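Local coordinates for carbohydrate kinase, FGGY (Novosphingobium aromaticivorans, PDB 3H6E), which probably phosphorylates a carbohydrate with the two-lobed fold of the actin-like FGGY kinases, at residues 168-173 with 230-235; 13-18 with 75-80; 347-352 with 375-380; 338-343 with 462-467. One frame throughout, in Å; residues are numbered along the deposited sequence.

Interaction 1 (168-173 with 230-235); sequences VTSLGC and GLHDSN
Leu231 enters the contact through its CB, 3.7 Å from Thr169 OG1, and then turns its branched end away. With CG held between the backbone N and the carbonyl carbon, the isobutyl group runs to Val75, Ala236 and Leu239. His232 and Thr169 form the centre of the contact. His232 N donates to Thr169 OG1 at 3.1 Å with an N-H...O angle of 156°, and the hydroxyl is set for this by its torsion, between the backbone N and the carbonyl carbon of Thr169 (chi1 67°). The same OG1 is hydrogen-bonded to Glu167 OE1, so two partners grip this buried oxygen. Strand 226-232, in the central sheet of the actin-like N-terminal domain, is followed by helix 233-241, and the short helix 168-171 lies against the end of this strand. The imidazole of His232 stands anti to the backbone N and meets Cys173 obliquely: Cys173 SG lies 3.9 Å from the centroid of the His232 ring, nearest to His232 CE1 at 3.4 Å. Cys173 CB lies above the rim of one ring face, whereas Asp233 CB and the backbone N of Ser234 lie over the rim of the opposite face. Ser170 OG lies 3.8 Å from His232 CB, beside the methylene. At Asn235 the side chain slides past Thr169 in the opposite direction, with Asn235 CG 3.6 Å from Thr169 CB.

Interaction 2 (13-18 with 75-80); sequences LGKTLS and VGHGAG
Lys15 sets its CD over one face of the His77 imidazole, 3.9 Å from the ring centroid and 15° off the ring normal, a CH-pi contact. CG is anti to the backbone N of Lys15, and bends at chi2 and chi4 carry the chain across the ring obliquely and then beyond it. The ammonium group therefore does not end on the histidine: NZ forms a salt bridge with Asp95, and the lysine also makes a cation-pi contact with Tyr96. His77 is brought beneath the lysine by its crowded first torsion, CG between the backbone N and the carbonyl carbon (chi1 74°). A short, bent hydrogen bond from His77 ND1 to Gly78 O, 2.6 Å, restrains its rotation; it meets a carbonyl lone pair but lies 22° out of the ring plane. At the ring edge, His77 CD2 comes within 3.4 Å of Leu13 O, an oxygen that accepts from Trp152 NE1. An alanine in place of His77 would remove both the face under Lys15 and the ND1 bond, and would probably loosen the turn at Gly78 and the path of the lysine chain. Further back along the strands, Leu13 N donates to Val75 O at 2.9 Å, and Leu13 forms a parallel bridge with Gly76. The contact thus joins strand 71-76 to the end of strand 9-13 and the hairpin turn leading into strand 17-23, in superfamily relatives a phosphate-binding turn; helix 50-63 packs on Leu13 through Thr53, while strand 226-232 flanks 71-76.

Interaction 3 (347-352 with 375-380); sequences GPYPHG and ALVADT
This is a loop-on-helix contact in the C-terminal domain, partly buried, in which one polar pair is joined to a small apolar patch. The loop 347-352 touches helix 363-384 along the side marked by Val377 and Thr380. Tyr349 and Thr380 reach toward each other tip to tip, and their hydroxyls share a very short hydrogen bond, 2.3 Å from Tyr349 OH to Thr380 OG1. Thr380 OG1 lies near the plane of the tyrosine ring, while Thr380 CG2, anti to the backbone N, packs 3.8 Å from Pro348 CB. From the tyrosine on, the chain folds back in a type I beta turn ending at Gly352, closed by Gly352 N to Tyr349 O, within the connection between the two antiparallel strands 337-339 and 355-357. Val377 contributes a single methyl group: Val377 CG1, anti to the backbone N, packs 3.8 Å from Pro348 CD and meets the Tyr349 ring at its edge, 4.1 Å from Tyr349 CE2. Pro348 and Val377 cross at about a right angle, and Phe298 of strand 292-298 touches both. Arg280 makes a cation-pi contact with Tyr349 and also lies against Thr380.

Interaction 4 (338-343 with 462-467); sequences ILPTLM and NRWQAE
The tight part of the contact is the indole of Trp464, whose NE1 donates to Ile338 O at 2.8 Å. The carbonyl oxygen lies only 4° out of the ring plane, so the bond runs along the indole edge, though its N-H...O angle of 146° is somewhat bent. Trp464 reaches this point with CG anti to the backbone N (chi1 -175°), which swings the ring off the helix toward the strand end. Pro340 meets it tip to tip, Pro340 CG 3.6 Å from Trp464 CZ2, and the next peptide bond, between Pro340 and Thr341, is cis. Leu339 slides past the indole in the opposite direction, its CD2 3.9 Å from Trp464 CD1. Packing then slackens toward solvent, where exposed Glu467 adds only its CB, 4.2 Å from Leu339 CD2, as its chain bends at chi2. A leucine in place of Trp464 would remove the N-H that Ile338 O accepts and much of the surface against Pro340, and would probably loosen the seating of the helix on the strand. The indole fastens helix 457-468 to strand 337-339, which pairs with strand 355-357 through Leu339 and Ala355; helix 363-384 meets both segments, with Tyr373 against Ile338 and Pro340 and Leu376 against Trp464.

The four contacts form two clusters. Interactions 1 and 2, with centres 10 Å apart, share the N-terminal sheet: strands 71-76 and 226-232 are neighbours there, and Leu231 O and Asp233 N probably bond to the backbone of Gly76. The centres of interactions 3 and 4 are 8 Å apart, both against helix 363-384, and Gly352 O to Thr341 N probably links their loops. Between the pairs, interaction centres are 26 to 35 Å apart and nearest atoms about 17 to 19 Å. Along the chain, interaction 2 closes first, interaction 1 follows, and interaction 3 falls between the segments of interaction 4, consistent with two separately knit lobes of an actin-like kinase.

Interaction 1 (168-173 with 230-235)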
loop_
_atom_site.group_PDB
_atom_site.type_symbol
_atom_site.label_atom_id
_atom_site.label_comp_id
_atom_site.label_asym_id
_atom_site.label_seq_id
_atom_site.Cartn_x
_atom_site.Cartn_y
_atom_site.Cartn_z
ATOM N N VAL A 168 7.470 -7.379 -10.136
ATOM C CA VAL A 168 8.429 -6.685 -9.280
ATOM C C VAL A 168 7.842 -5.966 -8.052
ATOM O O VAL A 168 8.482 -5.931 -7.001
ATOM C CB VAL A 168 9.307 -5.705 -10.098
ATOM C CG1 VAL A 168 8.548 -4.437 -10.413
ATOM C CG2 VAL A 168 10.582 -5.383 -9.342
ATOM N N THR A 169 6.638 -5.406 -8.173
ATOM C CA THR A 169 6.068 -4.585 -7.098
ATOM C C THR A 169 5.722 -5.368 -5.834
ATOM O O THR A 169 5.781 -4.821 -4.736
ATOM C CB THR A 169 4.823 -3.785 -7.555
ATOM O OG1 THR A 169 3.740 -4.681 -7.843
ATOM C CG2 THR A 169 5.143 -2.953 -8.785
ATOM N N SER A 170 5.337 -6.630 -5.986
ATOM C CA SER A 170 5.090 -7.475 -4.826
ATOM C C SER A 170 6.412 -7.813 -4.143
ATOM O O SER A 170 6.482 -7.889 -2.921
ATOM C CB SER A 170 4.352 -8.756 -5.216
ATOM O OG SER A 170 2.982 -8.511 -5.476
ATOM N N LEU A 171 7.457 -8.008 -4.944
ATOM C CA LEU A 171 8.784 -8.321 -4.419
ATOM C C LEU A 171 9.382 -7.122 -3.694
ATOM O O LEU A 171 10.174 -7.277 -2.766
ATOM C CB LEU A 171 9.729 -8.758 -5.543
ATOM C CG LEU A 171 9.327 -9.974 -6.378
ATOM C CD1 LEU A 171 10.218 -10.099 -7.609
ATOM C CD2 LEU A 171 9.358 -11.256 -5.548
ATOM N N GLY A 172 9.008 -5.923 -4.124
ATOM C CA GLY A 172 9.533 -4.713 -3.518
ATOM C C GLY A 172 8.773 -4.273 -2.281
ATOM O O GLY A 172 9.072 -3.232 -1.699
ATOM N N CYS A 173 7.787 -5.067 -1.877
ATOM C CA CYS A 173 6.953 -4.738 -0.721
ATOM C C CYS A 173 7.544 -5.309 0.571
ATOM O O CYS A 173 7.021 -6.273 1.134
ATOM C CB CYS A 173 5.527 -5.258 -0.938
ATOM S SG CYS A 173 4.337 -4.765 0.327
ATOM N N GLY A 230 -0.246 -8.486 -13.558
ATOM C CA GLY A 230 -0.902 -7.902 -12.405
ATOM C C GLY A 230 0.101 -7.248 -11.479
ATOM O O GLY A 230 1.285 -7.140 -11.813
ATOM N N LEU A 231 -0.359 -6.823 -10.309
ATOM C CA LEU A 231 0.500 -6.084 -9.394
ATOM C C LEU A 231 0.032 -6.117 -7.948
ATOM O O LEU A 231 -0.981 -6.730 -7.614
ATOM C CB LEU A 231 0.639 -4.632 -9.856
ATOM C CG LEU A 231 -0.634 -3.919 -10.321
ATOM C CD1 LEU A 231 -1.595 -3.679 -9.168
ATOM C CD2 LEU A 231 -0.280 -2.608 -11.000
ATOM N N HIS A 232 0.793 -5.443 -7.095
ATOM C CA HIS A 232 0.492 -5.366 -5.674
ATOM C C HIS A 232 -0.636 -4.366 -5.412
ATOM O O HIS A 232 -0.714 -3.325 -6.065
ATOM C CB HIS A 232 1.756 -4.975 -4.903
ATOM C CG HIS A 232 1.537 -4.784 -3.436
ATOM N ND1 HIS A 232 1.926 -3.646 -2.764
ATOM C CD2 HIS A 232 0.956 -5.585 -2.511
ATOM C CE1 HIS A 232 1.601 -3.757 -1.489
ATOM N NE2 HIS A 232 1.011 -4.923 -1.309
ATOM N N ASP A 233 -1.513 -4.700 -4.467
ATOM C CA ASP A 233 -2.568 -3.791 -4.016
ATOM C C ASP A 233 -2.136 -2.340 -4.097
ATOM O O ASP A 233 -2.700 -1.558 -4.852
ATOM C CB ASP A 233 -2.966 -4.095 -2.566
ATOM C CG ASP A 233 -4.292 -4.810 -2.464
ATOM O OD1 ASP A 233 -4.936 -5.004 -3.516
ATOM O OD2 ASP A 233 -4.696 -5.176 -1.340
ATOM N N SER A 234 -1.121 -1.989 -3.315
ATOM C CA SER A 234 -0.744 -0.590 -3.133
ATOM C C SER A 234 -0.344 0.134 -4.412
ATOM O O SER A 234 -0.593 1.333 -4.544
ATOM C CB SER A 234 0.366 -0.453 -2.089
ATOM O OG SER A 234 -0.176 -0.462 -0.780
ATOM N N ASN A 235 0.279 -0.577 -5.347
ATOM C CA ASN A 235 0.696 0.060 -6.595
ATOM C C ASN A 235 -0.477 0.358 -7.523
ATOM O O ASN A 235 -0.366 1.187 -8.423
ATOM C CB ASN A 235 1.766 -0.761 -7.313
ATOM C CG ASN A 235 3.087 -0.770 -6.570
ATOM O OD1 ASN A 235 3.990 0.008 -6.882
ATOM N ND2 ASN A 235 3.205 -1.645 -5.577
#

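Interaction 2 (13-18 with 75-80)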
loop_
_atom_site.group_PDB
_atom_site.type_symbol
_atom_site.label_atom_id
_atom_site.label_comp_id
_atom_site.label_asym_id
_atom_site.label_seq_id
_atom_site.Cartn_x
_atom_site.Cartn_y
_atom_site.Cartn_z
ATOM N N LEU A 13 -7.780 -9.297 -4.962
ATOM C CA LEU A 13 -7.825 -10.167 -3.802
ATOM C C LEU A 13 -6.956 -9.616 -2.674
ATOM O O LEU A 13 -5.873 -10.126 -2.386
ATOM C CB LEU A 13 -7.404 -11.573 -4.220
ATOM C CG LEU A 13 -8.230 -11.965 -5.452
ATOM C CD1 LEU A 13 -7.515 -12.958 -6.343
ATOM C CD2 LEU A 13 -9.607 -12.476 -5.051
ATOM N N GLY A 14 -7.450 -8.555 -2.042
ATOM C CA GLY A 14 -6.736 -7.900 -0.966
ATOM C C GLY A 14 -6.757 -8.705 0.317
ATOM O O GLY A 14 -7.165 -9.867 0.333
ATOM N N LYS A 15 -6.326 -8.076 1.404
ATOM C CA LYS A 15 -6.185 -8.781 2.669
ATOM C C LYS A 15 -7.508 -8.935 3.414
ATOM O O LYS A 15 -7.786 -9.993 3.977
ATOM C CB LYS A 15 -5.139 -8.104 3.558
ATOM C CG LYS A 15 -4.676 -8.969 4.719
ATOM C CD LYS A 15 -4.461 -10.411 4.275
ATOM C CE LYS A 15 -3.702 -11.214 5.324
ATOM N NZ LYS A 15 -4.328 -11.117 6.673
ATOM N N THR A 16 -8.323 -7.886 3.416
ATOM C CA THR A 16 -9.600 -7.928 4.122
ATOM C C THR A 16 -10.790 -8.043 3.164
ATOM O O THR A 16 -11.838 -8.581 3.525
ATOM C CB THR A 16 -9.788 -6.709 5.054
ATOM O OG1 THR A 16 -10.026 -5.529 4.277
ATOM C CG2 THR A 16 -8.549 -6.502 5.915
ATOM N N LEU A 17 -10.627 -7.540 1.945
ATOM C CA LEU A 17 -11.701 -7.599 0.957
ATOM C C LEU A 17 -11.211 -8.097 -0.395
ATOM O O LEU A 17 -10.189 -7.639 -0.903
ATOM C CB LEU A 17 -12.369 -6.230 0.793
ATOM C CG LEU A 17 -13.244 -5.742 1.949
ATOM C CD1 LEU A 17 -13.826 -4.369 1.642
ATOM C CD2 LEU A 17 -14.352 -6.741 2.246
ATOM N N SER A 18 -11.950 -9.041 -0.967
ATOM C CA SER A 18 -11.701 -9.490 -2.331
ATOM C C SER A 18 -12.796 -8.969 -3.258
ATOM O O SER A 18 -13.983 -9.196 -3.027
ATOM C CB SER A 18 -11.604 -11.017 -2.399
ATOM O OG SER A 18 -12.698 -11.636 -1.751
ATOM N N VAL A 75 -4.858 -8.422 -9.133
ATOM C CA VAL A 75 -4.317 -7.530 -8.115
ATOM C C VAL A 75 -4.288 -8.254 -6.773
ATOM O O VAL A 75 -5.280 -8.857 -6.363
ATOM C CB VAL A 75 -5.167 -6.257 -7.966
ATOM C CG1 VAL A 75 -4.636 -5.397 -6.829
ATOM C CG2 VAL A 75 -5.188 -5.475 -9.268
ATOM N N GLY A 76 -3.149 -8.196 -6.092
ATOM C CA GLY A 76 -2.998 -8.892 -4.829
ATOM C C GLY A 76 -2.345 -8.059 -3.747
ATOM O O GLY A 76 -1.445 -7.261 -4.013
ATOM N N HIS A 77 -2.810 -8.236 -2.519
ATOM C CA HIS A 77 -2.154 -7.632 -1.378
ATOM C C HIS A 77 -0.743 -8.211 -1.268
ATOM O O HIS A 77 -0.455 -9.284 -1.808
ATOM C CB HIS A 77 -2.949 -7.908 -0.101
ATOM C CG HIS A 77 -2.835 -9.320 0.384
ATOM N ND1 HIS A 77 -1.789 -9.753 1.168
ATOM C CD2 HIS A 77 -3.637 -10.397 0.199
ATOM C CE1 HIS A 77 -1.946 -11.036 1.441
ATOM N NE2 HIS A 77 -3.060 -11.450 0.866
ATOM N N GLY A 78 0.136 -7.500 -0.570
ATOM C CA GLY A 78 1.513 -7.935 -0.418
ATOM C C GLY A 78 1.728 -8.889 0.740
ATOM O O GLY A 78 0.782 -9.281 1.425
ATOM N N ALA A 79 2.986 -9.256 0.961
ATOM C CA ALA A 79 3.341 -10.175 2.034
ATOM C C ALA A 79 2.621 -11.507 1.858
ATOM O O ALA A 79 2.321 -12.195 2.831
ATOM C CB ALA A 79 3.030 -9.560 3.387
ATOM N N GLY A 80 2.350 -11.860 0.605
ATOM C CA GLY A 80 1.741 -13.134 0.269
ATOM C C GLY A 80 2.573 -13.879 -0.761
ATOM O O GLY A 80 2.914 -13.340 -1.815
#

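Interaction 3 (347-352 with 375-380)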
loop_
_atom_site.group_PDB
_atom_site.type_symbol
_atom_site.label_atom_id
_atom_site.label_comp_id
_atom_site.label_asym_id
_atom_site.label_seq_id
_atom_site.Cartn_x
_atom_site.Cartn_y
_atom_site.Cartn_z
ATOM N N GLY A 347 6.846 5.434 13.236
ATOM C CA GLY A 347 6.926 6.750 12.637
ATOM C C GLY A 347 8.302 7.380 12.727
ATOM O O GLY A 347 9.280 6.721 13.092
ATOM N N PRO A 348 8.383 8.671 12.381
ATOM C CA PRO A 348 9.627 9.446 12.388
ATOM C C PRO A 348 10.129 9.721 13.802
ATOM O O PRO A 348 11.325 9.937 13.980
ATOM C CB PRO A 348 9.224 10.762 11.714
ATOM C CG PRO A 348 7.950 10.463 10.997
ATOM C CD PRO A 348 7.260 9.440 11.825
ATOM N N TYR A 349 9.233 9.713 14.785
ATOM C CA TYR A 349 9.614 10.018 16.164
ATOM C C TYR A 349 9.301 8.866 17.110
ATOM O O TYR A 349 8.536 9.042 18.060
ATOM C CB TYR A 349 8.880 11.267 16.655
ATOM C CG TYR A 349 8.994 12.462 15.740
ATOM C CD1 TYR A 349 10.018 13.386 15.897
ATOM C CD2 TYR A 349 8.074 12.670 14.724
ATOM C CE1 TYR A 349 10.123 14.482 15.061
ATOM C CE2 TYR A 349 8.169 13.763 13.885
ATOM C CZ TYR A 349 9.196 14.663 14.059
ATOM O OH TYR A 349 9.290 15.754 13.234
ATOM N N PRO A 350 9.913 7.696 16.868
ATOM C CA PRO A 350 9.550 6.458 17.564
ATOM C C PRO A 350 9.484 6.634 19.074
ATOM O O PRO A 350 8.602 6.054 19.707
ATOM C CB PRO A 350 10.694 5.508 17.207
ATOM C CG PRO A 350 11.243 6.030 15.944
ATOM C CD PRO A 350 11.097 7.517 16.012
ATOM N N HIS A 351 10.401 7.423 19.633
ATOM C CA HIS A 351 10.499 7.591 21.083
ATOM C C HIS A 351 10.149 8.995 21.579
ATOM O O HIS A 351 10.507 9.368 22.698
ATOM C CB HIS A 351 11.900 7.217 21.569
ATOM C CG HIS A 351 12.298 5.811 21.241
ATOM N ND1 HIS A 351 13.405 5.509 20.478
ATOM C CD2 HIS A 351 11.730 4.625 21.566
ATOM C CE1 HIS A 351 13.503 4.198 20.348
ATOM N NE2 HIS A 351 12.501 3.638 21.002
ATOM N N GLY A 352 9.458 9.776 20.756
ATOM C CA GLY A 352 9.026 11.095 21.180
ATOM C C GLY A 352 8.127 10.986 22.396
ATOM O O GLY A 352 7.104 10.300 22.359
ATOM N N ALA A 375 -0.231 16.791 10.506
ATOM C CA ALA A 375 0.335 17.531 9.386
ATOM C C ALA A 375 1.832 17.707 9.595
ATOM O O ALA A 375 2.623 17.565 8.662
ATOM C CB ALA A 375 -0.342 18.880 9.246
ATOM N N LEU A 376 2.212 17.999 10.833
ATOM C CA LEU A 376 3.604 18.251 11.179
ATOM C C LEU A 376 4.441 16.983 11.106
ATOM O O LEU A 376 5.586 17.014 10.660
ATOM C CB LEU A 376 3.693 18.871 12.572
ATOM C CG LEU A 376 2.986 20.226 12.696
ATOM C CD1 LEU A 376 2.544 20.505 14.126
ATOM C CD2 LEU A 376 3.857 21.359 12.151
ATOM N N VAL A 377 3.865 15.868 11.546
ATOM C CA VAL A 377 4.562 14.592 11.501
ATOM C C VAL A 377 4.614 14.075 10.065
ATOM O O VAL A 377 5.595 13.455 9.658
ATOM C CB VAL A 377 3.905 13.538 12.418
ATOM C CG1 VAL A 377 4.667 12.221 12.345
ATOM C CG2 VAL A 377 3.846 14.041 13.853
ATOM N N ALA A 378 3.557 14.335 9.301
ATOM C CA ALA A 378 3.551 13.994 7.883
ATOM C C ALA A 378 4.588 14.847 7.169
ATOM O O ALA A 378 5.260 14.390 6.246
ATOM C CB ALA A 378 2.177 14.214 7.277
ATOM N N ASP A 379 4.716 16.089 7.621
ATOM C CA ASP A 379 5.691 17.022 7.072
ATOM C C ASP A 379 7.110 16.494 7.251
ATOM O O ASP A 379 7.921 16.539 6.330
ATOM C CB ASP A 379 5.553 18.383 7.752
ATOM C CG ASP A 379 6.615 19.363 7.310
ATOM O OD1 ASP A 379 6.462 19.949 6.215
ATOM O OD2 ASP A 379 7.599 19.546 8.060
ATOM N N THR A 380 7.403 15.997 8.448
ATOM C CA THR A 380 8.702 15.403 8.731
ATOM C C THR A 380 8.926 14.150 7.888
ATOM O O THR A 380 10.026 13.919 7.387
ATOM C CB THR A 380 8.836 15.051 10.229
ATOM O OG1 THR A 380 8.883 16.258 10.999
ATOM C CG2 THR A 380 10.099 14.241 10.491
#

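Interaction 4 (338-343 with 462-467)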
loop_
_atom_site.group_PDB
_atom_site.type_symbol
_atom_site.label_atom_id
_atom_site.label_comp_id
_atom_site.label_asym_id
_atom_site.label_seq_id
_atom_site.Cartn_x
_atom_site.Cartn_y
_atom_site.Cartn_z
ATOM N N ILE A 338 0.287 19.334 20.361
ATOM C CA ILE A 338 0.551 17.949 20.754
ATOM C C ILE A 338 1.954 17.531 20.343
ATOM O O ILE A 338 2.355 17.740 19.201
ATOM C CB ILE A 338 -0.422 16.988 20.045
ATOM C CG1 ILE A 338 -1.873 17.402 20.292
ATOM C CG2 ILE A 338 -0.166 15.545 20.474
ATOM C CD1 ILE A 338 -2.858 16.780 19.314
ATOM N N LEU A 339 2.695 16.922 21.261
ATOM C CA LEU A 339 4.032 16.424 20.951
ATOM C C LEU A 339 4.029 14.911 20.706
ATOM O O LEU A 339 3.353 14.166 21.413
ATOM C CB LEU A 339 5.005 16.779 22.074
ATOM C CG LEU A 339 4.997 18.239 22.535
ATOM C CD1 LEU A 339 6.128 18.486 23.514
ATOM C CD2 LEU A 339 5.100 19.190 21.357
ATOM N N PRO A 340 4.781 14.460 19.689
ATOM C CA PRO A 340 4.948 13.043 19.336
ATOM C C PRO A 340 5.679 12.287 20.440
ATOM O O PRO A 340 6.481 12.898 21.142
ATOM C CB PRO A 340 5.832 13.095 18.083
ATOM C CG PRO A 340 5.682 14.481 17.552
ATOM C CD PRO A 340 5.498 15.347 18.759
ATOM N N THR A 341 5.426 10.988 20.584
ATOM C CA THR A 341 4.505 10.259 19.722
ATOM C C THR A 341 3.480 9.501 20.558
ATOM O O THR A 341 3.702 9.237 21.741
ATOM C CB THR A 341 5.252 9.227 18.849
ATOM O OG1 THR A 341 4.334 8.614 17.935
ATOM C CG2 THR A 341 5.878 8.150 19.716
ATOM N N LEU A 342 2.364 9.138 19.935
ATOM C CA LEU A 342 1.328 8.371 20.618
ATOM C C LEU A 342 1.385 6.884 20.260
ATOM O O LEU A 342 0.578 6.094 20.744
ATOM C CB LEU A 342 -0.061 8.951 20.328
ATOM C CG LEU A 342 -0.280 10.377 20.841
ATOM C CD1 LEU A 342 0.125 11.401 19.784
ATOM C CD2 LEU A 342 -1.726 10.590 21.267
HETATM N N MSE A 343 2.345 6.517 19.413
HETATM C CA MSE A 343 2.593 5.118 19.066
HETATM C C MSE A 343 4.070 4.754 19.177
HETATM O O MSE A 343 4.753 4.610 18.161
HETATM C CB MSE A 343 2.113 4.813 17.645
HETATM C CG MSE A 343 0.680 4.331 17.548
HETATM SE SE MSE A 343 0.209 2.936 18.838
HETATM C CE MSE A 343 1.518 1.563 18.404
ATOM N N ASN A 462 7.255 26.378 14.293
ATOM C CA ASN A 462 8.519 26.759 14.910
ATOM C C ASN A 462 8.532 26.403 16.393
ATOM O O ASN A 462 9.474 25.773 16.879
ATOM C CB ASN A 462 8.802 28.247 14.699
ATOM C CG ASN A 462 9.270 28.553 13.290
ATOM O OD1 ASN A 462 10.060 27.806 12.714
ATOM N ND2 ASN A 462 8.790 29.658 12.730
ATOM N N ARG A 463 7.478 26.799 17.103
ATOM C CA ARG A 463 7.325 26.413 18.502
ATOM C C ARG A 463 7.296 24.892 18.643
ATOM O O ARG A 463 8.071 24.318 19.408
ATOM C CB ARG A 463 6.066 27.038 19.116
ATOM C CG ARG A 463 6.335 28.322 19.891
ATOM C CD ARG A 463 6.171 29.567 19.031
ATOM N NE ARG A 463 5.080 30.425 19.498
ATOM C CZ ARG A 463 3.810 30.314 19.118
ATOM N NH1 ARG A 463 3.440 29.375 18.254
ATOM N NH2 ARG A 463 2.901 31.150 19.604
ATOM N N TRP A 464 6.405 24.250 17.892
ATOM C CA TRP A 464 6.288 22.793 17.900
ATOM C C TRP A 464 7.646 22.119 17.720
ATOM O O TRP A 464 8.074 21.331 18.564
ATOM C CB TRP A 464 5.315 22.331 16.807
ATOM C CG TRP A 464 5.034 20.855 16.809
ATOM C CD1 TRP A 464 4.235 20.171 17.682
ATOM C CD2 TRP A 464 5.536 19.882 15.882
ATOM N NE1 TRP A 464 4.218 18.834 17.362
ATOM C CE2 TRP A 464 5.008 18.630 16.261
ATOM C CE3 TRP A 464 6.387 19.948 14.772
ATOM C CZ2 TRP A 464 5.300 17.456 15.570
ATOM C CZ3 TRP A 464 6.680 18.777 14.090
ATOM C CH2 TRP A 464 6.137 17.549 14.491
ATOM N N GLN A 465 8.318 22.437 16.619
ATOM C CA GLN A 465 9.624 21.857 16.322
ATOM C C GLN A 465 10.609 22.068 17.468
ATOM O O GLN A 465 11.235 21.116 17.942
ATOM C CB GLN A 465 10.184 22.430 15.018
ATOM C CG GLN A 465 9.571 21.816 13.770
ATOM C CD GLN A 465 10.149 22.395 12.494
ATOM O OE1 GLN A 465 9.699 22.072 11.392
ATOM N NE2 GLN A 465 11.149 23.259 12.636
ATOM N N ALA A 466 10.739 23.315 17.912
ATOM C CA ALA A 466 11.613 23.639 19.034
ATOM C C ALA A 466 11.303 22.747 20.234
ATOM O O ALA A 466 12.190 22.088 20.780
ATOM C CB ALA A 466 11.476 25.107 19.407
ATOM N N GLU A 467 10.034 22.724 20.631
ATOM C CA GLU A 467 9.591 21.901 21.751
ATOM C C GLU A 467 9.984 20.434 21.596
ATOM O O GLU A 467 10.500 19.824 22.532
ATOM C CB GLU A 467 8.080 22.025 21.941
ATOM C CG GLU A 467 7.655 23.307 22.633
ATOM C CD GLU A 467 7.937 23.282 24.120
ATOM O OE1 GLU A 467 7.644 22.252 24.766
ATOM O OE2 GLU A 467 8.449 24.292 24.645
#